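Local coordinates for protein uncharacterized CONSERVED DOMAIN PROTEIN (Vibrio cholerae, PDB 3LKV) that probably serves as the substrate-binding component of an ABC transporter, holding a phenylalanine between its two lobes and also binding zinc ions, at residues Y38-G41 against K42-F46; V248-A251 against D252-A256; G211-V214 against A215-A219. All coordinates share one frame; numbering follows the deposited sequence.

Contact 1 of 3, residues Y38-G41 against K42-F46; sequences YEEG and KNLEF. With ZN (zinc ion), chain C.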
ATOM      1  N   TYR A  38       9.839  10.195  -6.581  1.00 27.52           N
ATOM      2  CA  TYR A  38       9.496  10.051  -5.155  1.00 26.07           C
ATOM      3  C   TYR A  38       8.833   8.687  -4.885  1.00 25.81           C
ATOM      4  O   TYR A  38       7.687   8.455  -5.277  1.00 24.60           O
ATOM      5  CB  TYR A  38       8.618  11.190  -4.662  1.00 25.62           C
ATOM      6  CG  TYR A  38       9.292  12.538  -4.797  1.00 25.43           C
ATOM      7  CD1 TYR A  38      10.172  13.010  -3.848  1.00 24.29           C
ATOM      8  CD2 TYR A  38       9.090  13.300  -5.918  1.00 26.36           C
ATOM      9  CE1 TYR A  38      10.825  14.232  -4.020  1.00 27.27           C
ATOM     10  CE2 TYR A  38       9.712  14.519  -6.083  1.00 27.09           C
ATOM     11  CZ  TYR A  38      10.579  14.971  -5.150  1.00 27.16           C
ATOM     12  OH  TYR A  38      11.141  16.188  -5.392  1.00 30.28           O
ATOM     13  N   GLU A  39       9.567   7.809  -4.210  1.00 24.80           N
ATOM     14  CA  GLU A  39       9.156   6.441  -4.015  1.00 26.39           C
ATOM     15  C   GLU A  39       9.060   6.116  -2.546  1.00 24.58           C
ATOM     16  O   GLU A  39      10.019   6.334  -1.784  1.00 21.97           O
ATOM     17  CB  GLU A  39      10.193   5.469  -4.574  1.00 27.01           C
ATOM     18  CG  GLU A  39      10.108   5.106  -6.005  1.00 35.08           C
ATOM     19  CD  GLU A  39      11.130   3.956  -6.325  1.00 41.58           C
ATOM     20  OE1 GLU A  39      10.918   2.810  -5.843  1.00 46.02           O
ATOM     21  OE2 GLU A  39      12.153   4.210  -7.011  1.00 43.78           O
ATOM     22  N   GLU A  40       7.961   5.471  -2.199  1.00 24.97           N
ATOM     23  CA  GLU A  40       7.705   5.035  -0.839  1.00 26.01           C
ATOM     24  C   GLU A  40       8.742   4.028  -0.484  1.00 24.52           C
ATOM     25  O   GLU A  40       9.087   3.218  -1.294  1.00 26.11           O
ATOM     26  CB  GLU A  40       6.374   4.330  -0.755  1.00 27.18           C
ATOM     27  CG  GLU A  40       5.168   5.232  -0.641  1.00 32.10           C
ATOM     28  CD  GLU A  40       3.991   4.442  -0.055  1.00 36.44           C
ATOM     29  OE1 GLU A  40       3.477   3.578  -0.797  1.00 39.24           O
ATOM     30  OE2 GLU A  40       3.666   4.630   1.152  1.00 38.18           O
ATOM     31  N   GLY A  41       9.259   4.070   0.710  1.00 23.35           N
ATOM     32  CA  GLY A  41      10.341   3.166   1.075  1.00 23.06           C
ATOM     33  C   GLY A  41      11.729   3.739   0.835  1.00 22.44           C
ATOM     34  O   GLY A  41      12.706   3.249   1.380  1.00 22.11           O
ATOM     35  N   LYS A  42      11.855   4.769   0.018  1.00 23.05           N
ATOM     36  CA  LYS A  42      13.195   5.292  -0.311  1.00 23.29           C
ATOM     37  C   LYS A  42      13.223   6.720   0.136  1.00 24.02           C
ATOM     38  O   LYS A  42      13.760   7.000   1.164  1.00 25.83           O
ATOM     39  CB  LYS A  42      13.509   5.127  -1.811  1.00 23.37           C
ATOM     40  CG  LYS A  42      13.328   3.672  -2.235  1.00 25.17           C
ATOM     41  CD  LYS A  42      13.930   3.328  -3.580  1.00 29.17           C
ATOM     42  CE  LYS A  42      14.064   1.765  -3.772  1.00 29.32           C
ATOM     43  NZ  LYS A  42      12.780   1.022  -3.681  1.00 28.59           N
ATOM     44  N   ASN A  43      12.614   7.636  -0.597  1.00 23.86           N
ATOM     45  CA  ASN A  43      12.744   9.036  -0.293  1.00 23.35           C
ATOM     46  C   ASN A  43      11.381   9.687  -0.138  1.00 23.85           C
ATOM     47  O   ASN A  43      11.283  10.903  -0.166  1.00 25.36           O
ATOM     48  CB  ASN A  43      13.524   9.734  -1.417  1.00 22.97           C
ATOM     49  CG  ASN A  43      12.798   9.670  -2.774  1.00 24.04           C
ATOM     50  OD1 ASN A  43      11.958   8.811  -3.007  1.00 23.00           O
ATOM     51  ND2 ASN A  43      13.155  10.561  -3.668  1.00 23.52           N
ATOM     52  N   LEU A  44      10.325   8.904   0.016  1.00 22.89           N
ATOM     53  CA  LEU A  44       8.980   9.473   0.128  1.00 22.95           C
ATOM     54  C   LEU A  44       8.307   8.806   1.303  1.00 22.75           C
ATOM     55  O   LEU A  44       8.276   7.591   1.352  1.00 24.38           O
ATOM     56  CB  LEU A  44       8.135   9.212  -1.143  1.00 21.44           C
ATOM     57  CG  LEU A  44       6.664   9.602  -1.035  1.00 22.21           C
ATOM     58  CD1 LEU A  44       6.457  11.100  -0.859  1.00 19.44           C
ATOM     59  CD2 LEU A  44       5.877   9.070  -2.286  1.00 18.19           C
ATOM     60  N   GLU A  45       7.801   9.604   2.234  1.00 22.30           N
ATOM     61  CA  GLU A  45       6.926   9.155   3.314  1.00 22.03           C
ATOM     62  C   GLU A  45       5.556   9.733   2.893  1.00 21.85           C
ATOM     63  O   GLU A  45       5.377  10.945   2.806  1.00 20.86           O
ATOM     64  CB  GLU A  45       7.371   9.706   4.681  1.00 21.24           C
ATOM     65  CG  GLU A  45       6.405   9.375   5.859  1.00 22.69           C
ATOM     66  CD  GLU A  45       6.764  10.105   7.185  1.00 24.75           C
ATOM     67  OE1 GLU A  45       7.815  10.747   7.231  1.00 28.34           O
ATOM     68  OE2 GLU A  45       6.014  10.010   8.206  1.00 28.02           O
ATOM     69  N   PHE A  46       4.614   8.848   2.646  1.00 21.34           N
ATOM     70  CA  PHE A  46       3.308   9.215   2.109  1.00 22.50           C
ATOM     71  C   PHE A  46       2.315   8.777   3.200  1.00 22.37           C
ATOM     72  O   PHE A  46       2.025   7.622   3.344  1.00 22.31           O
ATOM     73  CB  PHE A  46       3.130   8.432   0.812  1.00 22.18           C
ATOM     74  CG  PHE A  46       1.904   8.723   0.065  1.00 22.72           C
ATOM     75  CD1 PHE A  46       1.865   9.727  -0.868  1.00 25.05           C
ATOM     76  CD2 PHE A  46       0.775   7.921   0.225  1.00 28.41           C
ATOM     77  CE1 PHE A  46       0.723   9.952  -1.638  1.00 24.10           C
ATOM     78  CE2 PHE A  46      -0.382   8.149  -0.541  1.00 26.03           C
ATOM     79  CZ  PHE A  46      -0.400   9.145  -1.472  1.00 26.09           C
TER
HETATM   80 ZN    ZN C 401       4.285   8.991   8.230  0.50 31.30          ZN
HETATM   81  O   HOH W   1       4.842   6.183   3.177  1.00 35.32           O
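Glu-39 and Asn-43 grip each other in a tight local turn that leads from helix 20-35 into strand 44-50, an edge strand of the parallel sheet in one lobe of this periplasmic-binding-protein fold. The carbonyl of Glu-39 is the hub. Its O accepts from Lys-42 N at 3.0 Å, with the donor above the carbonyl plane, and from Asn-43 N at 3.1 Å. The Asn-43 side chain returns the grip: Glu-39 N donates a hydrogen bond to Asn-43 OD1 at 2.9 Å, almost straight (174°) and in the carbonyl plane. A chi1 of 63° folds the amide back over its own backbone to reach that N-H, and ND2 is held by Gly-37 O. Glu-39 and Lys-42 run side by side to a long, weak salt bridge. Leu-44 sends CB against Tyr-38 CB and CD2 against Tyr-38 O. On the strand, Glu-45 turns away from the loop and, with Asp-47 and the same two residues of the second subunit, binds a zinc ion at the dimer contact; Glu-45 OE2 lies 2.0 Å from the metal. One water joins the loop to the strand, donating to Glu-40 OE2 at 2.8 Å and accepting from Phe-46 N at 2.7 Å.

Contact 2 of 3, residues V248-A251 against D252-A256; sequences VQTA and DYVAA
Thr-250 and Ala-251 pass the alpha-helical hydrogen bonding of helix 243-258 on to Val-254 and Ala-255: Val-254 N reaches Thr-250 O at 3.1 Å in a nearly straight bond, and Ala-255 N reaches Ala-251 O at 2.9 Å. At Val-248 the pattern slips. Asp-252 N lies 3.8 Å from Val-248 O and makes instead a weak bond to Gln-249 O, three residues back. A water takes up the carbonyl of Val-248, donating to Val-248 O at 2.6 Å and to Asp-252 OD1, so that the exposed Asp-252 carboxylate is tied to the preceding turn through solvent. With chi1 at -66°, CG of Asp-252 stands beside its own backbone N and the carboxylate leans back along the helix; its CB rests 3.3 Å from Gln-249 O. The Tyr-253 ring stands out from the helix, one edge toward the preceding turn. Its CD2 edge meets Gln-249 O at 3.7 Å, the oxygen lying in the ring plane, while its hydroxyl is hydrogen-bonded to the backbone O of Asp-267, a residue of a zinc site. Val-254 sets CG2 3.6 Å from Thr-250 O, and the Thr-250 hydroxyl bonds to Ile-246 O and to Thr-96 OG1. Thr-250, Ala-251 and Val-254 supply much of the buried side: Ala-251 and Val-254 pack on Leu-33 of helix 20-35, and Thr-250 and Val-254 on Val-94 of strand 93-98. The arrangement is that of an amphipathic helix lying against a parallel sheet, as in the three-layer alpha/beta/alpha lobes of periplasmic binding proteins.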
ATOM      1  N   VAL A 248      -2.604  11.788 -11.001  1.00 20.48           N
ATOM      2  CA  VAL A 248      -1.306  11.896 -11.655  1.00 20.81           C
ATOM      3  C   VAL A 248      -0.899  13.344 -11.873  1.00 21.58           C
ATOM      4  O   VAL A 248       0.234  13.739 -11.570  1.00 22.01           O
ATOM      5  CB  VAL A 248      -1.247  11.082 -12.981  1.00 22.28           C
ATOM      6  CG1 VAL A 248       0.111  11.327 -13.753  1.00 17.78           C
ATOM      7  CG2 VAL A 248      -1.466   9.581 -12.684  1.00 19.23           C
ATOM      8  N   GLN A 249      -1.820  14.186 -12.301  1.00 22.16           N
ATOM      9  CA  GLN A 249      -1.470  15.606 -12.460  1.00 21.95           C
ATOM     10  C   GLN A 249      -1.254  16.305 -11.141  1.00 20.60           C
ATOM     11  O   GLN A 249      -0.512  17.278 -11.078  1.00 20.09           O
ATOM     12  CB  GLN A 249      -2.559  16.398 -13.168  1.00 23.43           C
ATOM     13  CG  GLN A 249      -2.855  16.116 -14.608  1.00 28.14           C
ATOM     14  CD  GLN A 249      -4.050  16.994 -15.079  1.00 33.75           C
ATOM     15  OE1 GLN A 249      -4.085  18.226 -14.893  1.00 35.14           O
ATOM     16  NE2 GLN A 249      -5.035  16.345 -15.639  1.00 37.94           N
ATOM     17  N   THR A 250      -1.945  15.871 -10.093  1.00 20.39           N
ATOM     18  CA  THR A 250      -1.680  16.408  -8.752  1.00 19.02           C
ATOM     19  C   THR A 250      -0.206  16.245  -8.343  1.00 18.82           C
ATOM     20  O   THR A 250       0.355  17.101  -7.675  1.00 19.07           O
ATOM     21  CB  THR A 250      -2.582  15.754  -7.700  1.00 20.40           C
ATOM     22  OG1 THR A 250      -3.971  15.800  -8.130  1.00 18.73           O
ATOM     23  CG2 THR A 250      -2.372  16.431  -6.342  1.00 18.43           C
ATOM     24  N   ALA A 251       0.446  15.192  -8.793  1.00 18.56           N
ATOM     25  CA  ALA A 251       1.847  14.951  -8.425  1.00 18.37           C
ATOM     26  C   ALA A 251       2.760  15.989  -9.018  1.00 18.88           C
ATOM     27  O   ALA A 251       3.806  16.241  -8.464  1.00 19.85           O
ATOM     28  CB  ALA A 251       2.301  13.549  -8.874  1.00 17.61           C
ATOM     29  N   ASP A 252       2.418  16.537 -10.174  1.00 19.05           N
ATOM     30  CA  ASP A 252       3.149  17.656 -10.723  1.00 20.82           C
ATOM     31  C   ASP A 252       3.200  18.827  -9.776  1.00 20.22           C
ATOM     32  O   ASP A 252       4.240  19.419  -9.637  1.00 19.99           O
ATOM     33  CB  ASP A 252       2.537  18.203 -12.030  1.00 22.42           C
ATOM     34  CG  ASP A 252       2.602  17.226 -13.187  1.00 26.93           C
ATOM     35  OD1 ASP A 252       3.302  16.176 -13.099  1.00 31.46           O
ATOM     36  OD2 ASP A 252       1.938  17.525 -14.221  1.00 34.44           O
ATOM     37  N   TYR A 253       2.082  19.192  -9.157  1.00 19.70           N
ATOM     38  CA  TYR A 253       2.076  20.290  -8.202  1.00 18.79           C
ATOM     39  C   TYR A 253       2.935  19.947  -6.964  1.00 18.77           C
ATOM     40  O   TYR A 253       3.809  20.711  -6.495  1.00 17.02           O
ATOM     41  CB  TYR A 253       0.611  20.591  -7.744  1.00 20.44           C
ATOM     42  CG  TYR A 253      -0.266  21.346  -8.736  1.00 19.68           C
ATOM     43  CD1 TYR A 253      -0.480  22.726  -8.600  1.00 17.58           C
ATOM     44  CD2 TYR A 253      -0.907  20.693  -9.772  1.00 22.30           C
ATOM     45  CE1 TYR A 253      -1.238  23.447  -9.489  1.00 19.64           C
ATOM     46  CE2 TYR A 253      -1.706  21.438 -10.727  1.00 22.43           C
ATOM     47  CZ  TYR A 253      -1.862  22.805 -10.560  1.00 23.27           C
ATOM     48  OH  TYR A 253      -2.652  23.549 -11.416  1.00 21.68           O
ATOM     49  N   VAL A 254       2.679  18.780  -6.398  1.00 18.76           N
ATOM     50  CA  VAL A 254       3.445  18.358  -5.227  1.00 17.91           C
ATOM     51  C   VAL A 254       4.967  18.352  -5.536  1.00 18.21           C
ATOM     52  O   VAL A 254       5.745  18.905  -4.788  1.00 17.85           O
ATOM     53  CB  VAL A 254       2.978  16.997  -4.739  1.00 18.36           C
ATOM     54  CG1 VAL A 254       3.898  16.496  -3.650  1.00 15.90           C
ATOM     55  CG2 VAL A 254       1.526  17.070  -4.242  1.00 14.75           C
ATOM     56  N   ALA A 255       5.384  17.790  -6.664  1.00 17.66           N
ATOM     57  CA  ALA A 255       6.825  17.766  -6.971  1.00 18.89           C
ATOM     58  C   ALA A 255       7.370  19.179  -7.149  1.00 19.24           C
ATOM     59  O   ALA A 255       8.470  19.479  -6.671  1.00 19.70           O
ATOM     60  CB  ALA A 255       7.185  16.890  -8.175  1.00 16.85           C
ATOM     61  N   ALA A 256       6.603  20.056  -7.807  1.00 19.40           N
ATOM     62  CA  ALA A 256       7.097  21.410  -8.049  1.00 19.28           C
ATOM     63  C   ALA A 256       7.277  22.091  -6.697  1.00 18.14           C
ATOM     64  O   ALA A 256       8.265  22.765  -6.461  1.00 19.44           O
ATOM     65  CB  ALA A 256       6.131  22.199  -8.983  1.00 18.58           C
TER
HETATM   66  O   HOH W   2       2.518  13.786 -12.864  1.00 28.22           O

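Contact 3 of 3, residues G211-V214 against A215-A219; sequences GMIV and AANQA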
ATOM      1  N   GLY A 211     -27.325   2.687  -2.390  1.00 28.40           N
ATOM      2  CA  GLY A 211     -28.631   2.938  -1.816  1.00 27.84           C
ATOM      3  C   GLY A 211     -29.467   3.866  -2.699  1.00 27.62           C
ATOM      4  O   GLY A 211     -30.690   3.686  -2.836  1.00 26.46           O
HETATM    5  N   MSE A 212     -28.823   4.852  -3.318  1.00 26.94           N
HETATM    6  CA  MSE A 212     -29.551   5.705  -4.242  1.00 27.28           C
HETATM    7  C   MSE A 212     -30.121   4.855  -5.384  1.00 27.33           C
HETATM    8  O   MSE A 212     -31.251   5.034  -5.795  1.00 25.94           O
HETATM    9  CB  MSE A 212     -28.688   6.824  -4.793  1.00 27.24           C
HETATM   10  CG  MSE A 212     -29.281   7.548  -5.967  1.00 27.65           C
HETATM   11 SE   MSE A 212     -28.218   9.103  -6.529  0.75 33.27          SE
HETATM   12  CE  MSE A 212     -28.880  10.370  -5.134  1.00 26.38           C
ATOM     13  N   ILE A 213     -29.329   3.929  -5.875  1.00 27.88           N
ATOM     14  CA  ILE A 213     -29.712   3.183  -7.051  1.00 28.99           C
ATOM     15  C   ILE A 213     -30.789   2.152  -6.687  1.00 29.20           C
ATOM     16  O   ILE A 213     -31.687   1.891  -7.489  1.00 29.37           O
ATOM     17  CB  ILE A 213     -28.465   2.594  -7.786  1.00 29.26           C
ATOM     18  CG1 ILE A 213     -27.845   3.738  -8.590  1.00 29.48           C
ATOM     19  CG2 ILE A 213     -28.836   1.413  -8.707  1.00 30.18           C
ATOM     20  CD1 ILE A 213     -26.512   3.507  -9.106  1.00 29.99           C
ATOM     21  N   VAL A 214     -30.741   1.652  -5.458  1.00 28.52           N
ATOM     22  CA  VAL A 214     -31.747   0.717  -5.018  1.00 28.55           C
ATOM     23  C   VAL A 214     -33.099   1.431  -5.016  1.00 27.84           C
ATOM     24  O   VAL A 214     -34.045   0.914  -5.573  1.00 27.40           O
ATOM     25  CB  VAL A 214     -31.433   0.092  -3.617  1.00 28.93           C
ATOM     26  CG1 VAL A 214     -32.712  -0.625  -3.004  1.00 30.34           C
ATOM     27  CG2 VAL A 214     -30.287  -0.907  -3.738  1.00 28.24           C
ATOM     28  N   ALA A 215     -33.158   2.618  -4.423  1.00 26.50           N
ATOM     29  CA  ALA A 215     -34.372   3.418  -4.413  1.00 26.82           C
ATOM     30  C   ALA A 215     -34.828   3.811  -5.846  1.00 27.36           C
ATOM     31  O   ALA A 215     -36.033   3.754  -6.140  1.00 27.03           O
ATOM     32  CB  ALA A 215     -34.217   4.689  -3.516  1.00 24.90           C
ATOM     33  N   ALA A 216     -33.899   4.239  -6.702  1.00 26.22           N
ATOM     34  CA  ALA A 216     -34.281   4.644  -8.051  1.00 26.33           C
ATOM     35  C   ALA A 216     -34.844   3.462  -8.838  1.00 26.85           C
ATOM     36  O   ALA A 216     -35.898   3.590  -9.499  1.00 24.89           O
ATOM     37  CB  ALA A 216     -33.092   5.246  -8.790  1.00 26.44           C
ATOM     38  N   ASN A 217     -34.122   2.335  -8.784  1.00 26.65           N
ATOM     39  CA  ASN A 217     -34.570   1.132  -9.418  1.00 28.69           C
ATOM     40  C   ASN A 217     -35.965   0.711  -8.946  1.00 28.38           C
ATOM     41  O   ASN A 217     -36.771   0.295  -9.717  1.00 28.20           O
ATOM     42  CB  ASN A 217     -33.572  -0.012  -9.232  1.00 28.90           C
ATOM     43  CG  ASN A 217     -32.364   0.124 -10.120  1.00 30.39           C
ATOM     44  OD1 ASN A 217     -32.336   0.918 -11.039  1.00 30.70           O
ATOM     45  ND2 ASN A 217     -31.362  -0.675  -9.852  1.00 31.31           N
ATOM     46  N   GLN A 218     -36.243   0.884  -7.682  1.00 29.35           N
ATOM     47  CA  GLN A 218     -37.531   0.541  -7.131  1.00 31.01           C
ATOM     48  C   GLN A 218     -38.632   1.440  -7.678  1.00 30.00           C
ATOM     49  O   GLN A 218     -39.724   0.979  -7.908  1.00 28.23           O
ATOM     50  CB  GLN A 218     -37.430   0.676  -5.623  1.00 32.18           C
ATOM     51  CG  GLN A 218     -38.503   0.006  -4.822  1.00 39.02           C
ATOM     52  CD  GLN A 218     -38.149   0.021  -3.292  1.00 48.64           C
ATOM     53  OE1 GLN A 218     -36.948   0.130  -2.874  1.00 47.22           O
ATOM     54  NE2 GLN A 218     -39.209  -0.100  -2.453  1.00 53.09           N
ATOM     55  N   ALA A 219     -38.327   2.732  -7.891  1.00 29.05           N
ATOM     56  CA  ALA A 219     -39.238   3.653  -8.583  1.00 28.36           C
ATOM     57  C   ALA A 219     -39.154   3.592 -10.118  1.00 27.45           C
ATOM     58  O   ALA A 219     -39.843   4.307 -10.806  1.00 29.63           O
ATOM     59  CB  ALA A 219     -39.013   5.101  -8.072  1.00 26.94           C
TER
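Gly-211 to Val-214 and Ala-215 to Gln-218 form successive turns of one alpha-helix, 209-218, joined by four consecutive i to i+4 hydrogen bonds. This helix belongs to the lobe built on the mixed sheet of the periplasmic-binding-protein fold, where with the short helix 203-207 it forms the connection between the parallel strands 196-199 and 223-225, a beta-alpha-beta crossover. Ala-215 N bonds to Gly-211 O at 3.1 Å in a nearly straight line, Ala-216 N to Met-212 O at 2.9 Å and Asn-217 N to Ile-213 O at 2.8 Å. The last of the four, from Gln-218 N to Val-214 O, is more bent, at 148°, close to the end of the helix.

Selenomethionine Met-212, Ala-215 and Ala-216 are all buried. Met-212 packs on Ile-197 and Ala-199 of strand 196-199 and on Thr-187 of helix 183-191, which Ala-215 touches as well. Ala-216 sets its CB 3.5 Å from Met-212 O. Its side chain also comes within about 5 Å of those of Ala-191 and Thr-221, two residues of a zinc site just beyond this part of the helix.

On the outer side Val-214 and Gln-218 are exposed, and Gln-218 CB sits 3.4 Å from Val-214 O. A separate pair, the buried Ile-213 and the partly exposed Asn-217, one turn apart, lie side by side and point the same way. The Asn-217 amide tilts back along the helix because chi1 of -76° places CG beside its backbone N, and this brings ND2 to 3.5 Å from Ile-213 CG2.

How the contacts relate
Along the chain the order is contact 1, contact 3, contact 2. Contacts 1 and 2 nevertheless share a lobe, the one with the all-parallel sheet: their centres are 15 Å apart, and they touch where Tyr-38 CE2 packs 4.0 Å from Ala-255 CB. Helix 20-35 links them further, since it packs against both. Contact 3 lies in the other lobe, on the opposite side of the chain's centre, its centre about 43 Å from that of contact 1 and 38 Å from that of contact 2. The chain thus passes from the first lobe to the second and back, then crosses once more, since strand 275-278 joins the mixed sheet, consistent with two-lobed periplasmic binding proteins, whose ligand sits between the lobes.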